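PDB 2UVK: YJHT from Escherichia coli, which speeds the interconversion of the alpha and beta anomers of N-acetylneuraminic acid as a periplasmic, kelch-type beta-propeller mutarotase. Local coordinates for residues V22-G27 / A32-D37; Q58-F63 / Y69-I74; D87-N92 / W98-S103. One frame throughout, in Å; residues are numbered along the deposited sequence.

Contact 1. Residues V22-G27 / A32-D37; sequences VYIGLG and AWYKLD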
loop_
_atom_site.group_PDB
_atom_site.type_symbol
_atom_site.label_atom_id
_atom_site.label_comp_id
_atom_site.label_asym_id
_atom_site.label_seq_id
_atom_site.Cartn_x
_atom_site.Cartn_y
_atom_site.Cartn_z
ATOM N N VAL B 22 15.792 -18.422 -23.407
ATOM C CA VAL B 22 15.850 -17.120 -22.696
ATOM C C VAL B 22 14.803 -16.210 -23.305
ATOM O O VAL B 22 14.695 -16.130 -24.523
ATOM C CB VAL B 22 17.227 -16.438 -22.866
ATOM C CG1 VAL B 22 17.198 -15.001 -22.334
ATOM C CG2 VAL B 22 18.325 -17.249 -22.180
ATOM N N TYR B 23 14.057 -15.509 -22.444
ATOM C CA TYR B 23 13.053 -14.512 -22.879
ATOM C C TYR B 23 13.441 -13.158 -22.308
ATOM O O TYR B 23 13.715 -13.063 -21.123
ATOM C CB TYR B 23 11.665 -14.869 -22.367
ATOM C CG TYR B 23 11.137 -16.174 -22.905
ATOM C CD1 TYR B 23 10.243 -16.207 -23.953
ATOM C CD2 TYR B 23 11.524 -17.372 -22.333
ATOM C CE1 TYR B 23 9.755 -17.422 -24.437
ATOM C CE2 TYR B 23 11.057 -18.578 -22.812
ATOM C CZ TYR B 23 10.166 -18.602 -23.845
ATOM O OH TYR B 23 9.704 -19.822 -24.316
ATOM N N ILE B 24 13.499 -12.129 -23.148
ATOM C CA ILE B 24 13.745 -10.759 -22.665
ATOM C C ILE B 24 12.808 -9.766 -23.310
ATOM O O ILE B 24 12.351 -9.935 -24.437
ATOM C CB ILE B 24 15.175 -10.306 -22.920
ATOM C CG1 ILE B 24 15.500 -10.327 -24.415
ATOM C CG2 ILE B 24 16.170 -11.150 -22.116
ATOM C CD1 ILE B 24 16.792 -9.679 -24.779
ATOM N N GLY B 25 12.535 -8.682 -22.599
ATOM C CA GLY B 25 11.679 -7.666 -23.154
ATOM C C GLY B 25 11.526 -6.473 -22.237
ATOM O O GLY B 25 12.069 -6.413 -21.134
ATOM N N LEU B 26 10.811 -5.506 -22.769
ATOM C CA LEU B 26 10.469 -4.277 -22.038
ATOM C C LEU B 26 11.688 -3.405 -21.760
ATOM O O LEU B 26 12.680 -3.481 -22.458
ATOM C CB LEU B 26 9.617 -4.586 -20.817
ATOM C CG LEU B 26 8.376 -5.435 -21.078
ATOM C CD1 LEU B 26 7.581 -5.745 -19.812
ATOM C CD2 LEU B 26 7.489 -4.794 -22.179
ATOM N N GLY B 27 11.562 -2.489 -20.796
ATOM C CA GLY B 27 12.594 -1.510 -20.583
ATOM C C GLY B 27 12.759 -0.716 -21.853
ATOM O O GLY B 27 11.756 -0.369 -22.504
ATOM N N ALA B 32 8.578 -4.629 -27.083
ATOM C CA ALA B 32 9.188 -5.803 -27.738
ATOM C C ALA B 32 9.600 -6.857 -26.716
ATOM O O ALA B 32 10.096 -6.529 -25.641
ATOM C CB ALA B 32 10.369 -5.398 -28.561
ATOM N N TRP B 33 9.388 -8.126 -27.090
ATOM C CA TRP B 33 9.946 -9.299 -26.443
ATOM C C TRP B 33 10.683 -10.120 -27.491
ATOM O O TRP B 33 10.331 -10.075 -28.675
ATOM C CB TRP B 33 8.858 -10.146 -25.800
ATOM C CG TRP B 33 8.483 -9.605 -24.462
ATOM C CD1 TRP B 33 7.671 -8.549 -24.221
ATOM C CD2 TRP B 33 8.949 -10.067 -23.195
ATOM N NE1 TRP B 33 7.569 -8.338 -22.861
ATOM C CE2 TRP B 33 8.344 -9.266 -22.215
ATOM C CE3 TRP B 33 9.801 -11.106 -22.784
ATOM C CZ2 TRP B 33 8.583 -9.451 -20.864
ATOM C CZ3 TRP B 33 10.017 -11.298 -21.442
ATOM C CH2 TRP B 33 9.420 -10.481 -20.497
ATOM N N TYR B 34 11.713 -10.803 -27.031
ATOM C CA TYR B 34 12.508 -11.711 -27.856
ATOM C C TYR B 34 12.797 -12.974 -27.085
ATOM O O TYR B 34 12.849 -12.962 -25.873
ATOM C CB TYR B 34 13.826 -11.068 -28.253
ATOM C CG TYR B 34 13.717 -9.653 -28.750
ATOM C CD1 TYR B 34 13.504 -9.383 -30.086
ATOM C CD2 TYR B 34 13.845 -8.586 -27.869
ATOM C CE1 TYR B 34 13.409 -8.066 -30.537
ATOM C CE2 TYR B 34 13.754 -7.256 -28.317
ATOM C CZ TYR B 34 13.539 -7.013 -29.639
ATOM O OH TYR B 34 13.450 -5.680 -30.068
ATOM N N LYS B 35 13.013 -14.070 -27.819
ATOM C CA LYS B 35 13.487 -15.317 -27.213
ATOM C C LYS B 35 14.757 -15.811 -27.894
ATOM O O LYS B 35 15.029 -15.470 -29.029
ATOM C CB LYS B 35 12.418 -16.397 -27.261
ATOM C CG LYS B 35 12.128 -16.968 -28.656
ATOM C CD LYS B 35 11.010 -17.970 -28.532
ATOM C CE LYS B 35 10.640 -18.580 -29.855
ATOM N NZ LYS B 35 9.504 -19.539 -29.644
ATOM N N LEU B 36 15.537 -16.594 -27.172
ATOM C CA LEU B 36 16.729 -17.201 -27.751
ATOM C C LEU B 36 16.907 -18.614 -27.194
ATOM O O LEU B 36 16.788 -18.852 -26.003
ATOM C CB LEU B 36 17.938 -16.316 -27.455
ATOM C CG LEU B 36 19.278 -16.767 -28.012
ATOM C CD1 LEU B 36 20.087 -15.584 -28.504
ATOM C CD2 LEU B 36 20.039 -17.565 -26.939
ATOM N N ASP B 37 17.162 -19.560 -28.095
ATOM C CA ASP B 37 17.445 -20.947 -27.730
ATOM C C ASP B 37 18.952 -21.037 -27.545
ATOM O O ASP B 37 19.699 -20.902 -28.503
ATOM C CB ASP B 37 16.973 -21.860 -28.862
ATOM C CG ASP B 37 17.320 -23.304 -28.633
ATOM O OD1 ASP B 37 17.858 -23.643 -27.558
ATOM O OD2 ASP B 37 17.023 -24.111 -29.541
#
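W33 lies flat along the backbone of the strand opposite, with G25 directly beneath its indole. The CA of G25 is 3.8 Å from the centroid of the five-membered ring of W33 and 17° off its normal, a CH-pi contact over the face, and the carbonyl carbon of I24 and the amide N of L26 lie toward the rim of the same face. With no CB on G25, the ring can lie this close to the backbone. With chi1 at -82°, CG of W33 stands beside its own backbone N, which lets the indole fold back over the neighbouring strand. L26 slants past the NE1 and CZ2 side of the indole, its CG 3.5 Å from W33 NE1 and its CD1 4.0 Å from W33 CZ2. At the benzene end, W33 CZ3 meets Y23 CB. Next along the same face, Y23 and K35 run side by side in one direction, with K35 CB 4.0 Å from Y23 CD1.

The opposite face holds V22, I24, Y34 and L36; here I24 CG1 reaches Y34 CD2 at 4.2 Å. Between the faces, the hydrogen-bonded pairs V22-L36 and I24-Y34 each exchange two backbone bonds. One of them, from Y34 N to I24 O, measures 2.8 Å. A further bond from L26 N to A32 O, at 3.1 Å, carries the ladder past the last pair.

Around the contact, W33 also packs on L68 and V70 of the strand 67-71, while V22 and I24 rest on I322 of the strand 318-322. Strands 21-25 and 33-37 thus form a hairpin of adjacent antiparallel strands in one four-stranded blade, wedged between two neighbouring blades, as in a kelch beta-propeller.

Contact 2. Residues Q58-F63 / Y69-I74; sequences QATSAF and YVFGGI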
loop_
_atom_site.group_PDB
_atom_site.type_symbol
_atom_site.label_atom_id
_atom_site.label_comp_id
_atom_site.label_asym_id
_atom_site.label_seq_id
_atom_site.Cartn_x
_atom_site.Cartn_y
_atom_site.Cartn_z
ATOM N N GLN B 58 11.406 -1.418 -15.158
ATOM C CA GLN B 58 11.407 -2.001 -13.819
ATOM C C GLN B 58 10.258 -2.986 -13.550
ATOM O O GLN B 58 9.843 -3.200 -12.404
ATOM C CB GLN B 58 11.484 -0.925 -12.714
ATOM C CG GLN B 58 12.731 -0.054 -12.817
ATOM C CD GLN B 58 12.907 0.855 -11.640
ATOM O OE1 GLN B 58 12.919 0.404 -10.505
ATOM N NE2 GLN B 58 13.001 2.149 -11.894
ATOM N N ALA B 59 9.743 -3.624 -14.605
ATOM C CA ALA B 59 8.886 -4.801 -14.432
ATOM C C ALA B 59 9.704 -6.005 -13.977
ATOM O O ALA B 59 10.940 -6.012 -14.021
ATOM C CB ALA B 59 8.199 -5.126 -15.741
ATOM N N THR B 60 8.993 -7.023 -13.530
ATOM C CA THR B 60 9.649 -8.314 -13.240
ATOM C C THR B 60 8.906 -9.405 -13.999
ATOM O O THR B 60 7.810 -9.199 -14.523
ATOM C CB THR B 60 9.614 -8.668 -11.738
ATOM O OG1 THR B 60 8.260 -8.790 -11.301
ATOM C CG2 THR B 60 10.369 -7.627 -10.904
ATOM N N SER B 61 9.504 -10.589 -14.060
ATOM C CA SER B 61 8.874 -11.708 -14.752
ATOM C C SER B 61 9.302 -13.036 -14.152
ATOM O O SER B 61 10.402 -13.138 -13.618
ATOM C CB SER B 61 9.208 -11.661 -16.246
ATOM O OG SER B 61 10.614 -11.677 -16.468
ATOM N N ALA B 62 8.419 -14.030 -14.285
ATOM C CA ALA B 62 8.639 -15.371 -13.736
ATOM C C ALA B 62 8.079 -16.389 -14.684
ATOM O O ALA B 62 7.019 -16.184 -15.230
ATOM C CB ALA B 62 7.948 -15.499 -12.432
ATOM N N PHE B 63 8.821 -17.480 -14.885
ATOM C CA PHE B 63 8.304 -18.642 -15.620
ATOM C C PHE B 63 7.757 -19.628 -14.630
ATOM O O PHE B 63 8.435 -19.982 -13.661
ATOM C CB PHE B 63 9.369 -19.348 -16.457
ATOM C CG PHE B 63 9.202 -19.129 -17.908
ATOM C CD1 PHE B 63 10.130 -18.405 -18.614
ATOM C CD2 PHE B 63 8.069 -19.599 -18.564
ATOM C CE1 PHE B 63 9.958 -18.175 -19.945
ATOM C CE2 PHE B 63 7.887 -19.373 -19.919
ATOM C CZ PHE B 63 8.833 -18.655 -20.614
ATOM N N TYR B 69 4.998 -14.989 -16.869
ATOM C CA TYR B 69 4.216 -13.946 -16.172
ATOM C C TYR B 69 5.053 -12.684 -16.030
ATOM O O TYR B 69 6.204 -12.774 -15.674
ATOM C CB TYR B 69 3.785 -14.431 -14.786
ATOM C CG TYR B 69 2.861 -15.617 -14.892
ATOM C CD1 TYR B 69 1.502 -15.455 -14.962
ATOM C CD2 TYR B 69 3.371 -16.907 -14.999
ATOM C CE1 TYR B 69 0.627 -16.559 -15.148
ATOM C CE2 TYR B 69 2.516 -18.008 -15.156
ATOM C CZ TYR B 69 1.151 -17.834 -15.217
ATOM O OH TYR B 69 0.298 -18.938 -15.380
ATOM N N VAL B 70 4.444 -11.532 -16.308
ATOM C CA VAL B 70 5.095 -10.215 -16.159
ATOM C C VAL B 70 4.289 -9.400 -15.145
ATOM O O VAL B 70 3.064 -9.339 -15.226
ATOM C CB VAL B 70 5.202 -9.457 -17.505
ATOM C CG1 VAL B 70 5.766 -8.053 -17.297
ATOM C CG2 VAL B 70 6.078 -10.248 -18.487
ATOM N N PHE B 71 5.007 -8.813 -14.191
ATOM C CA PHE B 71 4.427 -8.097 -13.056
ATOM C C PHE B 71 4.829 -6.606 -13.067
ATOM O O PHE B 71 6.003 -6.249 -13.008
ATOM C CB PHE B 71 4.926 -8.723 -11.748
ATOM C CG PHE B 71 4.586 -10.167 -11.643
ATOM C CD1 PHE B 71 3.402 -10.582 -11.072
ATOM C CD2 PHE B 71 5.500 -11.108 -12.105
ATOM C CE1 PHE B 71 3.089 -11.954 -10.998
ATOM C CE2 PHE B 71 5.202 -12.483 -12.028
ATOM C CZ PHE B 71 4.013 -12.885 -11.464
ATOM N N GLY B 72 3.822 -5.740 -13.099
ATOM C CA GLY B 72 4.018 -4.326 -12.841
ATOM C C GLY B 72 4.938 -3.577 -13.769
ATOM O O GLY B 72 4.913 -3.767 -14.998
ATOM N N GLY B 73 5.747 -2.703 -13.165
ATOM C CA GLY B 73 6.631 -1.781 -13.860
ATOM C C GLY B 73 6.081 -0.365 -13.899
ATOM O O GLY B 73 4.992 -0.079 -13.425
ATOM N N ILE B 74 6.885 0.488 -14.478
ATOM C CA ILE B 74 6.580 1.911 -14.604
ATOM C C ILE B 74 6.272 2.223 -16.079
ATOM O O ILE B 74 7.041 1.897 -16.966
ATOM C CB ILE B 74 7.791 2.750 -14.232
ATOM C CG1 ILE B 74 8.172 2.552 -12.753
ATOM C CG2 ILE B 74 7.493 4.249 -14.467
ATOM C CD1 ILE B 74 9.575 3.031 -12.456
#
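T60 and F71 face each other in an antiparallel hairpin that makes up the two strands of a blade nearest the centre of the propeller; the pair G72 and G73 fits the double glycine that closes the second strand of the kelch motif.

The backbone provides four hydrogen bonds. T60 and F71 exchange two, with T60 N donating to F71 O at 3.1 Å and F71 N returning one to T60 O at 2.8 Å; A62 and Y69 repeat the exchange, and the Y69 ring brings its edge to the same A62 O, which lies in the ring plane. S61 and V70 form the non-hydrogen-bonded pair between them. F71 O is shared, since H112 NE2 also bonds to it, and R56 NH1 bonds to G72 O.

One polar side chain, T60, has its partner elsewhere. T60 OG1 sits between its backbone N and carbonyl carbon (chi1 61°), leaning 3.4 Å from F71 CB, and hydrogen-bonds to T114 OG1.

Apolar packing comes on both faces. F71 turns the edge of its ring to A62, CE2 standing 4.1 Å from A62 CB, and meets F173 edge-to-face. Replacing F71 with an alanine would probably open a gap beside the A62 methyl and leave F173 without this edge-to-face partner. On the other face, A59 CB touches V70 CG1 at 4.1 Å.

Past the last bonded pair, Q58 and I74 run alongside each other, and Q58 NE2 lies 3.6 Å from I74 CD1.

Contact 3. Residues D87-N92 / W98-S103; sequences DVHKYN and WVKLMS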
loop_
_atom_site.group_PDB
_atom_site.type_symbol
_atom_site.label_atom_id
_atom_site.label_comp_id
_atom_site.label_asym_id
_atom_site.label_seq_id
_atom_site.Cartn_x
_atom_site.Cartn_y
_atom_site.Cartn_z
ATOM N N ASP B 87 -0.337 -4.789 -12.189
ATOM C CA ASP B 87 -0.997 -5.824 -12.988
ATOM C C ASP B 87 -0.111 -7.023 -13.310
ATOM O O ASP B 87 1.094 -7.040 -13.016
ATOM C CB ASP B 87 -1.580 -5.221 -14.278
ATOM C CG ASP B 87 -0.539 -4.557 -15.156
ATOM O OD1 ASP B 87 0.682 -4.601 -14.826
ATOM O OD2 ASP B 87 -0.934 -3.946 -16.188
ATOM N N VAL B 88 -0.759 -8.052 -13.864
ATOM C CA VAL B 88 -0.070 -9.264 -14.299
ATOM C C VAL B 88 -0.527 -9.606 -15.721
ATOM O O VAL B 88 -1.728 -9.591 -16.020
ATOM C CB VAL B 88 -0.401 -10.442 -13.363
ATOM C CG1 VAL B 88 0.430 -11.700 -13.728
ATOM C CG2 VAL B 88 -0.221 -10.056 -11.896
ATOM N N HIS B 89 0.453 -9.858 -16.576
ATOM C CA HIS B 89 0.208 -10.377 -17.920
ATOM C C HIS B 89 0.800 -11.765 -18.024
ATOM O O HIS B 89 1.790 -12.072 -17.389
ATOM C CB HIS B 89 0.831 -9.455 -18.953
ATOM C CG HIS B 89 0.068 -8.184 -19.173
ATOM N ND1 HIS B 89 0.122 -7.119 -18.303
ATOM C CD2 HIS B 89 -0.745 -7.794 -20.188
ATOM C CE1 HIS B 89 -0.630 -6.131 -18.768
ATOM N NE2 HIS B 89 -1.165 -6.516 -19.916
ATOM N N LYS B 90 0.165 -12.610 -18.841
ATOM C CA LYS B 90 0.650 -13.969 -19.080
ATOM C C LYS B 90 0.943 -14.164 -20.548
ATOM O O LYS B 90 0.104 -13.856 -21.390
ATOM C CB LYS B 90 -0.407 -14.974 -18.641
ATOM C CG LYS B 90 -0.051 -16.428 -18.905
ATOM C CD LYS B 90 -1.065 -17.372 -18.289
ATOM C CE LYS B 90 -2.410 -17.314 -18.988
ATOM N NZ LYS B 90 -2.406 -17.969 -20.328
ATOM N N TYR B 91 2.126 -14.679 -20.842
ATOM C CA TYR B 91 2.513 -15.028 -22.219
ATOM C C TYR B 91 2.598 -16.536 -22.342
ATOM O O TYR B 91 3.275 -17.199 -21.558
ATOM C CB TYR B 91 3.859 -14.424 -22.558
ATOM C CG TYR B 91 4.434 -14.863 -23.887
ATOM C CD1 TYR B 91 3.970 -14.335 -25.086
ATOM C CD2 TYR B 91 5.450 -15.815 -23.937
ATOM C CE1 TYR B 91 4.515 -14.720 -26.296
ATOM C CE2 TYR B 91 5.985 -16.219 -25.172
ATOM C CZ TYR B 91 5.519 -15.658 -26.320
ATOM O OH TYR B 91 6.028 -16.055 -27.527
ATOM N N ASN B 92 1.880 -17.055 -23.337
ATOM C CA ASN B 92 1.892 -18.493 -23.660
ATOM C C ASN B 92 2.850 -18.732 -24.833
ATOM O O ASN B 92 2.601 -18.290 -25.947
ATOM C CB ASN B 92 0.464 -18.956 -23.965
ATOM C CG ASN B 92 0.378 -20.439 -24.312
ATOM O OD1 ASN B 92 1.386 -21.119 -24.417
ATOM N ND2 ASN B 92 -0.844 -20.940 -24.457
ATOM N N TRP B 98 -0.282 -13.092 -25.693
ATOM C CA TRP B 98 -0.381 -12.462 -24.349
ATOM C C TRP B 98 -1.834 -12.314 -23.934
ATOM O O TRP B 98 -2.709 -12.047 -24.769
ATOM C CB TRP B 98 0.216 -11.062 -24.383
ATOM C CG TRP B 98 1.682 -11.001 -24.510
ATOM C CD1 TRP B 98 2.398 -10.866 -25.660
ATOM C CD2 TRP B 98 2.648 -11.001 -23.433
ATOM N NE1 TRP B 98 3.747 -10.821 -25.374
ATOM C CE2 TRP B 98 3.924 -10.888 -24.015
ATOM C CE3 TRP B 98 2.544 -11.107 -22.038
ATOM C CZ2 TRP B 98 5.099 -10.885 -23.260
ATOM C CZ3 TRP B 98 3.729 -11.079 -21.278
ATOM C CH2 TRP B 98 4.980 -10.985 -21.894
ATOM N N VAL B 99 -2.091 -12.429 -22.634
ATOM C CA VAL B 99 -3.342 -11.962 -22.052
ATOM C C VAL B 99 -3.042 -11.209 -20.764
ATOM O O VAL B 99 -2.111 -11.530 -20.052
ATOM C CB VAL B 99 -4.349 -13.103 -21.801
ATOM C CG1 VAL B 99 -3.860 -14.084 -20.751
ATOM C CG2 VAL B 99 -5.734 -12.537 -21.472
ATOM N N LYS B 100 -3.839 -10.194 -20.491
ATOM C CA LYS B 100 -3.799 -9.531 -19.183
ATOM C C LYS B 100 -4.684 -10.337 -18.264
ATOM O O LYS B 100 -5.775 -10.769 -18.655
ATOM C CB LYS B 100 -4.321 -8.113 -19.297
ATOM C CG LYS B 100 -4.301 -7.367 -17.962
ATOM C CD LYS B 100 -4.721 -5.912 -18.090
ATOM C CE LYS B 100 -4.749 -5.305 -16.719
ATOM N NZ LYS B 100 -5.325 -3.923 -16.685
ATOM N N LEU B 101 -4.221 -10.598 -17.053
ATOM C CA LEU B 101 -5.002 -11.369 -16.100
ATOM C C LEU B 101 -5.903 -10.424 -15.310
ATOM O O LEU B 101 -5.546 -9.244 -15.076
ATOM C CB LEU B 101 -4.100 -12.186 -15.161
ATOM C CG LEU B 101 -3.094 -13.127 -15.831
ATOM C CD1 LEU B 101 -2.321 -13.912 -14.779
ATOM C CD2 LEU B 101 -3.786 -14.078 -16.817
HETATM N N MSE B 102 -7.075 -10.918 -14.924
HETATM C CA MSE B 102 -7.918 -10.177 -13.993
HETATM C C MSE B 102 -7.366 -10.503 -12.628
HETATM O O MSE B 102 -7.694 -11.524 -12.037
HETATM C CB MSE B 102 -9.383 -10.593 -14.136
HETATM C CG MSE B 102 -10.303 -9.794 -13.217
HETATM SE SE MSE B 102 -12.175 -10.105 -13.631
HETATM C CE MSE B 102 -12.433 -8.804 -15.081
ATOM N N SER B 103 -6.471 -9.638 -12.146
ATOM C CA SER B 103 -5.697 -9.904 -10.957
ATOM C C SER B 103 -5.197 -8.571 -10.424
ATOM O O SER B 103 -4.611 -7.811 -11.180
ATOM C CB SER B 103 -4.509 -10.763 -11.338
ATOM O OG SER B 103 -3.739 -11.123 -10.227
HETATM O O HOH W 1 -3.156 -2.569 -16.503
HETATM O O HOH W 2 -3.567 -7.762 -13.896
#
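K100 stretches along H89 and on to D87, each part of its chain meeting something different. K100 CB lies 3.6 Å from H89 NE2. K100 CG comes over one face of the H89 imidazole, 4.0 Å from the ring centroid and 22° off its normal, a CH-pi contact. CD continues past the NE2 corner, and K100 CE stops 4.0 Å from D87 CB. K100 NZ ends at a water whose O is 2.6 Å away, and this water in turn donates a hydrogen bond to D87 OD2, also at 2.6 Å. The fully extended chain, starting with CG opposite the backbone N (chi1 -180°), gives K100 this reach. Lysine and aspartate are therefore joined through water, while the same OD2 has a direct salt bridge to R56.

Further along this face Y91 presses its CB onto W98, 3.4 Å from the centroid of the six-membered ring and 6° off its normal. The tyrosine ring then slants across the pyrrole side, with Y91 CD1 3.5 Å from W98 NE1, and that NE1 is bonded to A49 O. The spacing of Y91 and W98 fits the tyrosine and tryptophan of the kelch consensus.

On the other side V88 CG1 packs against L101 CD1 at 3.7 Å. K90 and V99 exchange two backbone bonds and L101 N bonds to V88 O; past them a second water accepts a hydrogen bond from V88 N and sits near the carbonyl oxygens of L101 and S103.

Strand 97-100 is the outermost of its four-stranded blade. Strand 88-92 lies between it and strand 67-71, V88, L101 and S103 lean on F173 of strand 169-174, and M102, a selenomethionine, packs on D138 in helix 129-142 of the second subunit.

Contacts 2 and 3 belong to one blade, contact 1 to the blade beside it. Within the shared sheet, V70 N lies 2.9 Å from H89 O, a probable hydrogen bond, and G72 N probably makes another to D87 O. V70 is the meeting point of all three: its CG2 is 3.5 Å from W33 CZ2 and 3.7 Å from W98 CH2, while its CG1 packs on L26 CD1. W33 NE1 also touches W98 CZ2 at 3.6 Å. The centre of contact 2 is about 9 Å from that of the chain, against about 16 Å and about 20 Å for contacts 1 and 3, and the side chain of Q58 is about 7 Å from that of E209, the predicted proton acceptor.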